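Local coordinates for protein peptidyl tryptophan dihydroxylase (Pseudomonas putida, PDB 7CTQ) that uses a bound flavin-adenine dinucleotide to dihydroxylate a peptidyl tryptophan, a step essential for making the tryptophylquinone cofactor of quinohemoprotein amine dehydrogenase, at residues 16-29 / 282-294. Residues are numbered along the deposited sequence; the frame is centred on the assembly and turned at random.
Sequences AGAATAIGLRRLGY and ALQAPVVINTLLR. With FAD (flavin-adenine dinucleotide), chain C.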
ATOM      1  N   ALA A  16       8.080   0.200   2.459  1.00 39.21           N
ATOM      2  CA  ALA A  16       8.031   1.350   1.566  1.00 37.23           C
ATOM      3  C   ALA A  16       9.318   2.169   1.624  1.00 37.53           C
ATOM      4  O   ALA A  16       9.881   2.538   0.583  1.00 39.34           O
ATOM      5  CB  ALA A  16       6.818   2.215   1.910  1.00 44.25           C
ATOM      6  N   GLY A  17       9.783   2.500   2.831  1.00 38.81           N
ATOM      7  CA  GLY A  17      11.043   3.222   2.944  1.00 35.82           C
ATOM      8  C   GLY A  17      12.204   2.441   2.364  1.00 33.27           C
ATOM      9  O   GLY A  17      13.032   2.991   1.621  1.00 42.62           O
ATOM     10  N   ALA A  18      12.267   1.138   2.668  1.00 45.46           N
ATOM     11  CA  ALA A  18      13.328   0.290   2.127  1.00 38.67           C
ATOM     12  C   ALA A  18      13.292   0.274   0.604  1.00 46.12           C
ATOM     13  O   ALA A  18      14.325   0.458  -0.056  1.00 39.55           O
ATOM     14  CB  ALA A  18      13.197  -1.126   2.682  1.00 46.78           C
ATOM     15  N   ALA A  19      12.103   0.049   0.033  1.00 40.63           N
ATOM     16  CA  ALA A  19      11.942   0.043  -1.415  1.00 41.35           C
ATOM     17  C   ALA A  19      12.450   1.337  -2.035  1.00 35.10           C
ATOM     18  O   ALA A  19      13.237   1.316  -2.987  1.00 42.96           O
ATOM     19  CB  ALA A  19      10.466  -0.180  -1.762  1.00 44.38           C
ATOM     20  N   THR A  20      12.026   2.478  -1.490  1.00 38.67           N
ATOM     21  CA  THR A  20      12.410   3.768  -2.052  1.00 36.90           C
ATOM     22  C   THR A  20      13.921   3.970  -1.992  1.00 36.91           C
ATOM     23  O   THR A  20      14.548   4.392  -2.977  1.00 33.69           O
ATOM     24  CB  THR A  20      11.680   4.891  -1.305  1.00 41.52           C
ATOM     25  OG1 THR A  20      10.265   4.693  -1.421  1.00 41.69           O
ATOM     26  CG2 THR A  20      12.060   6.255  -1.861  1.00 36.59           C
ATOM     27  N   ALA A  21      14.516   3.668  -0.838  1.00 38.21           N
ATOM     28  CA  ALA A  21      15.964   3.769  -0.658  1.00 44.52           C
ATOM     29  C   ALA A  21      16.726   3.005  -1.737  1.00 39.47           C
ATOM     30  O   ALA A  21      17.666   3.533  -2.350  1.00 42.05           O
ATOM     31  CB  ALA A  21      16.342   3.249   0.730  1.00 37.92           C
ATOM     32  N   ILE A  22      16.334   1.752  -1.981  1.00 38.34           N
ATOM     33  CA  ILE A  22      17.043   0.939  -2.957  1.00 34.75           C
ATOM     34  C   ILE A  22      16.852   1.505  -4.353  1.00 44.31           C
ATOM     35  O   ILE A  22      17.790   1.528  -5.162  1.00 40.47           O
ATOM     36  CB  ILE A  22      16.589  -0.526  -2.861  1.00 44.11           C
ATOM     37  CG1 ILE A  22      16.928  -1.071  -1.474  1.00 46.14           C
ATOM     38  CG2 ILE A  22      17.241  -1.368  -3.963  1.00 42.76           C
ATOM     39  CD1 ILE A  22      16.563  -2.505  -1.279  1.00 64.42           C
ATOM     40  N   GLY A  23      15.645   1.993  -4.652  1.00 37.19           N
ATOM     41  CA  GLY A  23      15.423   2.628  -5.938  1.00 38.37           C
ATOM     42  C   GLY A  23      16.337   3.814  -6.150  1.00 35.51           C
ATOM     43  O   GLY A  23      16.868   4.016  -7.246  1.00 39.76           O
ATOM     44  N   LEU A  24      16.548   4.608  -5.100  1.00 37.87           N
ATOM     45  CA  LEU A  24      17.421   5.771  -5.235  1.00 38.58           C
ATOM     46  C   LEU A  24      18.867   5.341  -5.467  1.00 46.04           C
ATOM     47  O   LEU A  24      19.572   5.935  -6.293  1.00 45.84           O
ATOM     48  CB  LEU A  24      17.294   6.659  -4.001  1.00 43.30           C
ATOM     49  CG  LEU A  24      15.927   7.329  -3.842  1.00 44.14           C
ATOM     50  CD1 LEU A  24      15.732   7.761  -2.429  1.00 32.41           C
ATOM     51  CD2 LEU A  24      15.825   8.507  -4.780  1.00 34.15           C
ATOM     52  N   ARG A  25      19.312   4.297  -4.759  1.00 42.71           N
ATOM     53  CA  ARG A  25      20.620   3.691  -5.015  1.00 45.36           C
ATOM     54  C   ARG A  25      20.796   3.320  -6.486  1.00 53.42           C
ATOM     55  O   ARG A  25      21.834   3.611  -7.093  1.00 44.47           O
ATOM     56  CB  ARG A  25      20.794   2.451  -4.136  1.00 48.61           C
ATOM     57  CG  ARG A  25      20.978   2.770  -2.665  1.00 50.79           C
ATOM     58  CD  ARG A  25      22.231   3.611  -2.459  1.00 60.17           C
ATOM     59  NE  ARG A  25      23.446   2.827  -2.666  1.00 58.78           N
ATOM     60  CZ  ARG A  25      24.561   3.302  -3.211  1.00 65.71           C
ATOM     61  NH1 ARG A  25      24.626   4.573  -3.606  1.00 53.58           N
ATOM     62  NH2 ARG A  25      25.613   2.502  -3.355  1.00 67.02           N
ATOM     63  N   ARG A  26      19.791   2.656  -7.071  1.00 44.22           N
ATOM     64  CA  ARG A  26      19.882   2.254  -8.471  1.00 41.55           C
ATOM     65  C   ARG A  26      19.926   3.448  -9.413  1.00 50.95           C
ATOM     66  O   ARG A  26      20.446   3.321 -10.529  1.00 58.16           O
ATOM     67  CB  ARG A  26      18.710   1.345  -8.833  1.00 44.99           C
ATOM     68  CG  ARG A  26      18.572   0.148  -7.888  1.00 55.90           C
ATOM     69  CD  ARG A  26      17.983  -1.059  -8.601  1.00 64.66           C
ATOM     70  NE  ARG A  26      16.856  -0.673  -9.441  1.00 72.97           N
ATOM     71  CZ  ARG A  26      16.290  -1.466 -10.344  1.00 77.48           C
ATOM     72  NH1 ARG A  26      16.751  -2.700 -10.534  1.00 64.14           N
ATOM     73  NH2 ARG A  26      15.260  -1.020 -11.055  1.00 76.65           N
ATOM     74  N   LEU A  27      19.386   4.598  -9.002  1.00 45.50           N
ATOM     75  CA  LEU A  27      19.534   5.811  -9.794  1.00 44.72           C
ATOM     76  C   LEU A  27      20.880   6.483  -9.574  1.00 47.42           C
ATOM     77  O   LEU A  27      21.209   7.424 -10.304  1.00 49.65           O
ATOM     78  CB  LEU A  27      18.405   6.798  -9.473  1.00 45.02           C
ATOM     79  CG  LEU A  27      17.020   6.396  -9.990  1.00 50.36           C
ATOM     80  CD1 LEU A  27      15.985   7.489  -9.699  1.00 44.08           C
ATOM     81  CD2 LEU A  27      17.088   6.069 -11.489  1.00 38.97           C
ATOM     82  N   GLY A  28      21.650   6.029  -8.592  1.00 45.17           N
ATOM     83  CA  GLY A  28      22.967   6.557  -8.325  1.00 52.12           C
ATOM     84  C   GLY A  28      23.072   7.456  -7.110  1.00 51.16           C
ATOM     85  O   GLY A  28      24.083   8.154  -6.969  1.00 53.80           O
ATOM     86  N   TYR A  29      22.076   7.460  -6.234  1.00 47.76           N
ATOM     87  CA  TYR A  29      22.026   8.388  -5.115  1.00 50.05           C
ATOM     88  C   TYR A  29      22.594   7.749  -3.860  1.00 47.45           C
ATOM     89  O   TYR A  29      22.336   6.578  -3.579  1.00 46.57           O
ATOM     90  CB  TYR A  29      20.592   8.840  -4.844  1.00 49.77           C
ATOM     91  CG  TYR A  29      20.094   9.854  -5.830  1.00 42.36           C
ATOM     92  CD1 TYR A  29      20.489  11.183  -5.748  1.00 44.27           C
ATOM     93  CD2 TYR A  29      19.239   9.484  -6.853  1.00 43.53           C
ATOM     94  CE1 TYR A  29      20.035  12.118  -6.652  1.00 44.51           C
ATOM     95  CE2 TYR A  29      18.785  10.407  -7.767  1.00 41.95           C
ATOM     96  CZ  TYR A  29      19.176  11.722  -7.659  1.00 46.94           C
ATOM     97  OH  TYR A  29      18.712  12.632  -8.576  1.00 38.79           O
ATOM     98  N   ALA A 282       5.413   3.268  -3.461  1.00 37.31           N
ATOM     99  CA  ALA A 282       6.814   3.669  -3.514  1.00 39.07           C
ATOM    100  C   ALA A 282       7.470   3.368  -4.851  1.00 38.22           C
ATOM    101  O   ALA A 282       8.592   3.831  -5.090  1.00 36.87           O
ATOM    102  CB  ALA A 282       7.606   2.975  -2.395  1.00 37.21           C
ATOM    103  N   LEU A 283       6.785   2.632  -5.732  1.00 35.55           N
ATOM    104  CA  LEU A 283       7.412   2.132  -6.951  1.00 37.91           C
ATOM    105  C   LEU A 283       7.985   3.262  -7.798  1.00 40.65           C
ATOM    106  O   LEU A 283       9.109   3.162  -8.297  1.00 36.27           O
ATOM    107  CB  LEU A 283       6.398   1.320  -7.763  1.00 39.62           C
ATOM    108  CG  LEU A 283       6.907   0.718  -9.081  1.00 51.51           C
ATOM    109  CD1 LEU A 283       7.859  -0.454  -8.823  1.00 45.72           C
ATOM    110  CD2 LEU A 283       5.759   0.309 -10.027  1.00 37.90           C
ATOM    111  N   GLN A 284       7.235   4.345  -7.977  1.00 31.79           N
ATOM    112  CA  GLN A 284       7.724   5.452  -8.785  1.00 35.18           C
ATOM    113  C   GLN A 284       8.121   6.659  -7.942  1.00 38.84           C
ATOM    114  O   GLN A 284       8.373   7.735  -8.491  1.00 33.77           O
ATOM    115  CB  GLN A 284       6.685   5.802  -9.856  1.00 32.66           C
ATOM    116  CG  GLN A 284       6.561   4.629 -10.839  1.00 38.22           C
ATOM    117  CD  GLN A 284       5.368   4.708 -11.783  1.00 52.42           C
ATOM    118  OE1 GLN A 284       4.592   5.662 -11.762  1.00 41.91           O
ATOM    119  NE2 GLN A 284       5.234   3.695 -12.637  1.00 56.11           N
ATOM    120  N   ALA A 285       8.225   6.491  -6.627  1.00 29.95           N
ATOM    121  CA  ALA A 285       8.794   7.548  -5.793  1.00 35.08           C
ATOM    122  C   ALA A 285      10.218   7.913  -6.209  1.00 39.65           C
ATOM    123  O   ALA A 285      10.517   9.117  -6.310  1.00 35.09           O
ATOM    124  CB  ALA A 285       8.726   7.132  -4.316  1.00 29.55           C
ATOM    125  N   PRO A 286      11.124   6.964  -6.490  1.00 34.56           N
ATOM    126  CA  PRO A 286      12.482   7.384  -6.887  1.00 41.39           C
ATOM    127  C   PRO A 286      12.533   8.290  -8.112  1.00 39.04           C
ATOM    128  O   PRO A 286      13.348   9.219  -8.128  1.00 34.59           O
ATOM    129  CB  PRO A 286      13.205   6.047  -7.121  1.00 33.15           C
ATOM    130  CG  PRO A 286      12.520   5.098  -6.224  1.00 38.53           C
ATOM    131  CD  PRO A 286      11.067   5.507  -6.250  1.00 38.35           C
ATOM    132  N   VAL A 287      11.694   8.078  -9.137  1.00 30.20           N
ATOM    133  CA  VAL A 287      11.781   8.990 -10.273  1.00 32.98           C
ATOM    134  C   VAL A 287      11.212  10.360  -9.909  1.00 32.70           C
ATOM    135  O   VAL A 287      11.635  11.385 -10.472  1.00 34.56           O
ATOM    136  CB  VAL A 287      11.106   8.425 -11.542  1.00 30.16           C
ATOM    137  CG1 VAL A 287      11.970   7.334 -12.188  1.00 33.57           C
ATOM    138  CG2 VAL A 287       9.709   7.900 -11.232  1.00 39.74           C
ATOM    139  N   VAL A 288      10.235  10.414  -9.003  1.00 31.16           N
ATOM    140  CA  VAL A 288       9.713  11.715  -8.589  1.00 31.44           C
ATOM    141  C   VAL A 288      10.810  12.493  -7.868  1.00 36.50           C
ATOM    142  O   VAL A 288      11.081  13.662  -8.177  1.00 32.39           O
ATOM    143  CB  VAL A 288       8.448  11.542  -7.721  1.00 33.70           C
ATOM    144  CG1 VAL A 288       8.031  12.869  -7.077  1.00 26.97           C
ATOM    145  CG2 VAL A 288       7.269  10.992  -8.580  1.00 29.01           C
ATOM    146  N   ILE A 289      11.487  11.829  -6.927  1.00 33.93           N
ATOM    147  CA  ILE A 289      12.628  12.427  -6.225  1.00 34.74           C
ATOM    148  C   ILE A 289      13.706  12.850  -7.219  1.00 36.85           C
ATOM    149  O   ILE A 289      14.241  13.964  -7.153  1.00 40.73           O
ATOM    150  CB  ILE A 289      13.160  11.432  -5.178  1.00 36.29           C
ATOM    151  CG1 ILE A 289      12.054  11.131  -4.165  1.00 33.39           C
ATOM    152  CG2 ILE A 289      14.438  11.950  -4.473  1.00 33.51           C
ATOM    153  CD1 ILE A 289      12.337   9.965  -3.247  1.00 36.71           C
ATOM    154  N   ASN A 290      14.036  11.961  -8.160  1.00 36.59           N
ATOM    155  CA  ASN A 290      15.040  12.265  -9.173  1.00 37.80           C
ATOM    156  C   ASN A 290      14.688  13.539  -9.936  1.00 42.02           C
ATOM    157  O   ASN A 290      15.565  14.369 -10.227  1.00 31.88           O
ATOM    158  CB  ASN A 290      15.178  11.068 -10.125  1.00 32.24           C
ATOM    159  CG  ASN A 290      16.285  11.248 -11.133  1.00 35.60           C
ATOM    160  OD1 ASN A 290      17.438  11.505 -10.771  1.00 38.07           O
ATOM    161  ND2 ASN A 290      15.944  11.118 -12.418  1.00 35.94           N
ATOM    162  N   THR A 291      13.402  13.730 -10.239  1.00 33.52           N
ATOM    163  CA  THR A 291      12.979  14.971 -10.873  1.00 33.14           C
ATOM    164  C   THR A 291      13.125  16.144  -9.914  1.00 38.05           C
ATOM    165  O   THR A 291      13.618  17.209 -10.299  1.00 37.21           O
ATOM    166  CB  THR A 291      11.539  14.857 -11.370  1.00 36.02           C
ATOM    167  OG1 THR A 291      11.373  13.606 -12.061  1.00 33.54           O
ATOM    168  CG2 THR A 291      11.209  16.024 -12.330  1.00 31.39           C
ATOM    169  N   LEU A 292      12.741  15.953  -8.655  1.00 27.64           N
ATOM    170  CA  LEU A 292      12.769  17.055  -7.710  1.00 36.91           C
ATOM    171  C   LEU A 292      14.192  17.565  -7.502  1.00 46.80           C
ATOM    172  O   LEU A 292      14.392  18.756  -7.224  1.00 41.41           O
ATOM    173  CB  LEU A 292      12.141  16.611  -6.385  1.00 28.92           C
ATOM    174  CG  LEU A 292      10.608  16.447  -6.399  1.00 39.42           C
ATOM    175  CD1 LEU A 292      10.105  15.910  -5.081  1.00 32.75           C
ATOM    176  CD2 LEU A 292       9.898  17.757  -6.727  1.00 35.34           C
ATOM    177  N   LEU A 293      15.187  16.689  -7.670  1.00 41.07           N
ATOM    178  CA  LEU A 293      16.593  17.006  -7.424  1.00 35.84           C
ATOM    179  C   LEU A 293      17.346  17.436  -8.678  1.00 43.33           C
ATOM    180  O   LEU A 293      18.132  18.387  -8.614  1.00 46.82           O
ATOM    181  CB  LEU A 293      17.289  15.801  -6.790  1.00 39.88           C
ATOM    182  CG  LEU A 293      16.735  15.437  -5.410  1.00 34.83           C
ATOM    183  CD1 LEU A 293      17.322  14.140  -4.900  1.00 38.97           C
ATOM    184  CD2 LEU A 293      16.982  16.562  -4.419  1.00 39.66           C
ATOM    185  N   ARG A 294      17.122  16.768  -9.813  1.00 37.10           N
ATOM    186  CA  ARG A 294      17.812  17.063 -11.068  1.00 44.49           C
ATOM    187  C   ARG A 294      17.143  18.149 -11.901  1.00 45.40           C
ATOM    188  O   ARG A 294      17.838  18.892 -12.603  1.00 43.78           O
ATOM    189  CB  ARG A 294      17.926  15.798 -11.931  1.00 46.11           C
ATOM    190  CG  ARG A 294      18.776  14.690 -11.334  1.00 52.80           C
ATOM    191  CD  ARG A 294      20.072  15.220 -10.737  1.00 53.69           C
ATOM    192  NE  ARG A 294      21.010  14.123 -10.536  1.00 60.22           N
ATOM    193  CZ  ARG A 294      21.843  14.018  -9.507  1.00 63.77           C
ATOM    194  NH1 ARG A 294      21.870  14.959  -8.570  1.00 59.40           N
ATOM    195  NH2 ARG A 294      22.651  12.964  -9.418  1.00 60.46           N
TER
HETATM  196  PA  FAD C 501       5.683   0.288   8.093  1.00 44.94           P
HETATM  197  O1A FAD C 501       5.799  -1.109   7.624  1.00 40.84           O
HETATM  198  O2A FAD C 501       4.717   0.455   9.258  1.00 47.92           O
HETATM  199  O5B FAD C 501       7.115   0.850   8.362  1.00 46.60           O
HETATM  200  C5B FAD C 501       7.325   2.012   9.187  1.00 44.08           C
HETATM  201  C4B FAD C 501       8.667   1.834   9.845  1.00 59.27           C
HETATM  202  O4B FAD C 501       9.040   3.067  10.502  1.00 61.30           O
HETATM  203  C3B FAD C 501       8.747   0.734  10.909  1.00 65.72           C
HETATM  204  O3B FAD C 501       9.998   0.056  10.823  1.00 68.73           O
HETATM  205  C2B FAD C 501       8.579   1.511  12.221  1.00 66.47           C
HETATM  206  O2B FAD C 501       9.238   0.899  13.329  1.00 74.80           O
HETATM  207  C1B FAD C 501       9.289   2.818  11.869  1.00 69.39           C
HETATM  208  N9A FAD C 501       8.920   3.997  12.639  1.00 64.79           N
HETATM  209  C8A FAD C 501       7.691   4.377  13.099  1.00 68.96           C
HETATM  210  N7A FAD C 501       7.680   5.509  13.758  1.00 69.28           N
HETATM  211  C5A FAD C 501       9.011   5.884  13.760  1.00 65.78           C
HETATM  212  C6A FAD C 501       9.690   6.988  14.315  1.00 62.70           C
HETATM  213  N6A FAD C 501       9.091   7.959  15.005  1.00 66.60           N
HETATM  214  N1A FAD C 501      11.033   7.073  14.129  1.00 58.01           N
HETATM  215  C2A FAD C 501      11.644   6.106  13.439  1.00 60.19           C
HETATM  216  N3A FAD C 501      11.102   5.020  12.875  1.00 64.30           N
HETATM  217  C4A FAD C 501       9.781   4.967  13.067  1.00 69.36           C
HETATM  218  N1  FAD C 501      -0.297  -6.068   5.077  1.00 49.19           N
HETATM  219  C2  FAD C 501      -0.163  -7.307   4.516  1.00 44.70           C
HETATM  220  O2  FAD C 501       0.494  -7.486   3.489  1.00 45.91           O
HETATM  221  N3  FAD C 501      -0.764  -8.397   5.110  1.00 48.47           N
HETATM  222  C4  FAD C 501      -1.520  -8.378   6.264  1.00 55.73           C
HETATM  223  O4  FAD C 501      -1.998  -9.421   6.707  1.00 52.80           O
HETATM  224  C4X FAD C 501      -1.661  -7.061   6.854  1.00 49.98           C
HETATM  225  N5  FAD C 501      -2.369  -6.951   7.947  1.00 50.47           N
HETATM  226  C5X FAD C 501      -2.505  -5.693   8.510  1.00 49.53           C
HETATM  227  C6  FAD C 501      -3.264  -5.555   9.673  1.00 48.79           C
HETATM  228  C7  FAD C 501      -3.445  -4.311  10.269  1.00 52.47           C
HETATM  229  C7M FAD C 501      -4.267  -4.199  11.525  1.00 43.83           C
HETATM  230  C8  FAD C 501      -2.858  -3.175   9.689  1.00 50.23           C
HETATM  231  C8M FAD C 501      -3.025  -1.814  10.312  1.00 44.60           C
HETATM  232  C9  FAD C 501      -2.097  -3.308   8.532  1.00 46.80           C
HETATM  233  C9A FAD C 501      -1.923  -4.552   7.938  1.00 51.06           C
HETATM  234  N10 FAD C 501      -1.151  -4.718   6.769  1.00 48.02           N
HETATM  235  C10 FAD C 501      -1.014  -5.962   6.187  1.00 47.96           C
HETATM  236  C1' FAD C 501      -0.559  -3.556   6.104  1.00 42.11           C
HETATM  237  C2' FAD C 501       0.943  -3.424   6.295  1.00 47.80           C
HETATM  238  O2' FAD C 501       1.304  -3.514   7.673  1.00 44.68           O
HETATM  239  C3' FAD C 501       1.374  -2.069   5.737  1.00 44.22           C
HETATM  240  O3' FAD C 501       0.771  -1.919   4.456  1.00 43.02           O
HETATM  241  C4' FAD C 501       2.877  -1.862   5.580  1.00 47.88           C
HETATM  242  O4' FAD C 501       3.593  -2.372   6.709  1.00 50.93           O
HETATM  243  C5' FAD C 501       3.199  -0.402   5.372  1.00 38.49           C
HETATM  244  O5' FAD C 501       4.589  -0.284   5.033  1.00 36.90           O
HETATM  245  P   FAD C 501       5.389   1.011   5.369  1.00 41.06           P
HETATM  246  O1P FAD C 501       4.695   2.167   4.633  1.00 39.11           O
HETATM  247  O2P FAD C 501       6.840   0.818   5.098  1.00 41.78           O
HETATM  248  O3P FAD C 501       5.130   1.207   6.922  1.00 42.53           O
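Helix 15-27, the dinucleotide-binding helix of the Rossmann-type FAD domain, packs through Thr20, Gly23, Leu24 and Leu27 around Pro286 of helix 285-294. The helix axes approach to 9.0 Å at a crossing angle of -54°, and the Pro286 ring enters as a knob into the hole those four residues form. Its CG lies 3.8 Å from Gly23 CA, a spacing that leaves no room for a beta carbon on Gly23. At the N-terminal end, Ala16 N donates to FAD O2P at 3.0 Å, in keeping with a GxGxxG-type motif whose last glycine is Gly17, while Ala282 CB rests 3.3 Å from Thr20 OG1. That hydroxyl sits beside its own backbone N (chi1 -59°) and donates back to Ala16 O, which Thr20 N reaches from the opposite face of the carbonyl plane. CG2 of Thr20, turned the other way, meets Ile289 CD1; the Leu24 side chain crosses that of Ile289 at about a right angle, bringing Leu24 CD2 to 3.7 Å from Ile289 CG2. Ile289 also touches Phe137 and Val139 of the parallel strand 137-140, tying this pair to the sheet.

Beyond the Schellman motif at Gly28, Tyr29 packs against the last turn of helix 285-294. Its CE1 lies 3.8 Å from Leu293 CD1, and the hydroxyl lies over one face of the Arg294 guanidinium, offset to the rim, without a hydrogen bond. A phenylalanine at Tyr29 would probably keep the Leu293 packing but leave Asn290 OD1 without this donor. Asn290 ND2 is separately held by Gly369 O, so the amide is gripped at both ends. With CG anti to the backbone N (chi1 -175°), Asn290 presents OD1 near the plane of the Tyr29 ring, at its edge, where it accepts from Tyr29 OH at 2.8 Å.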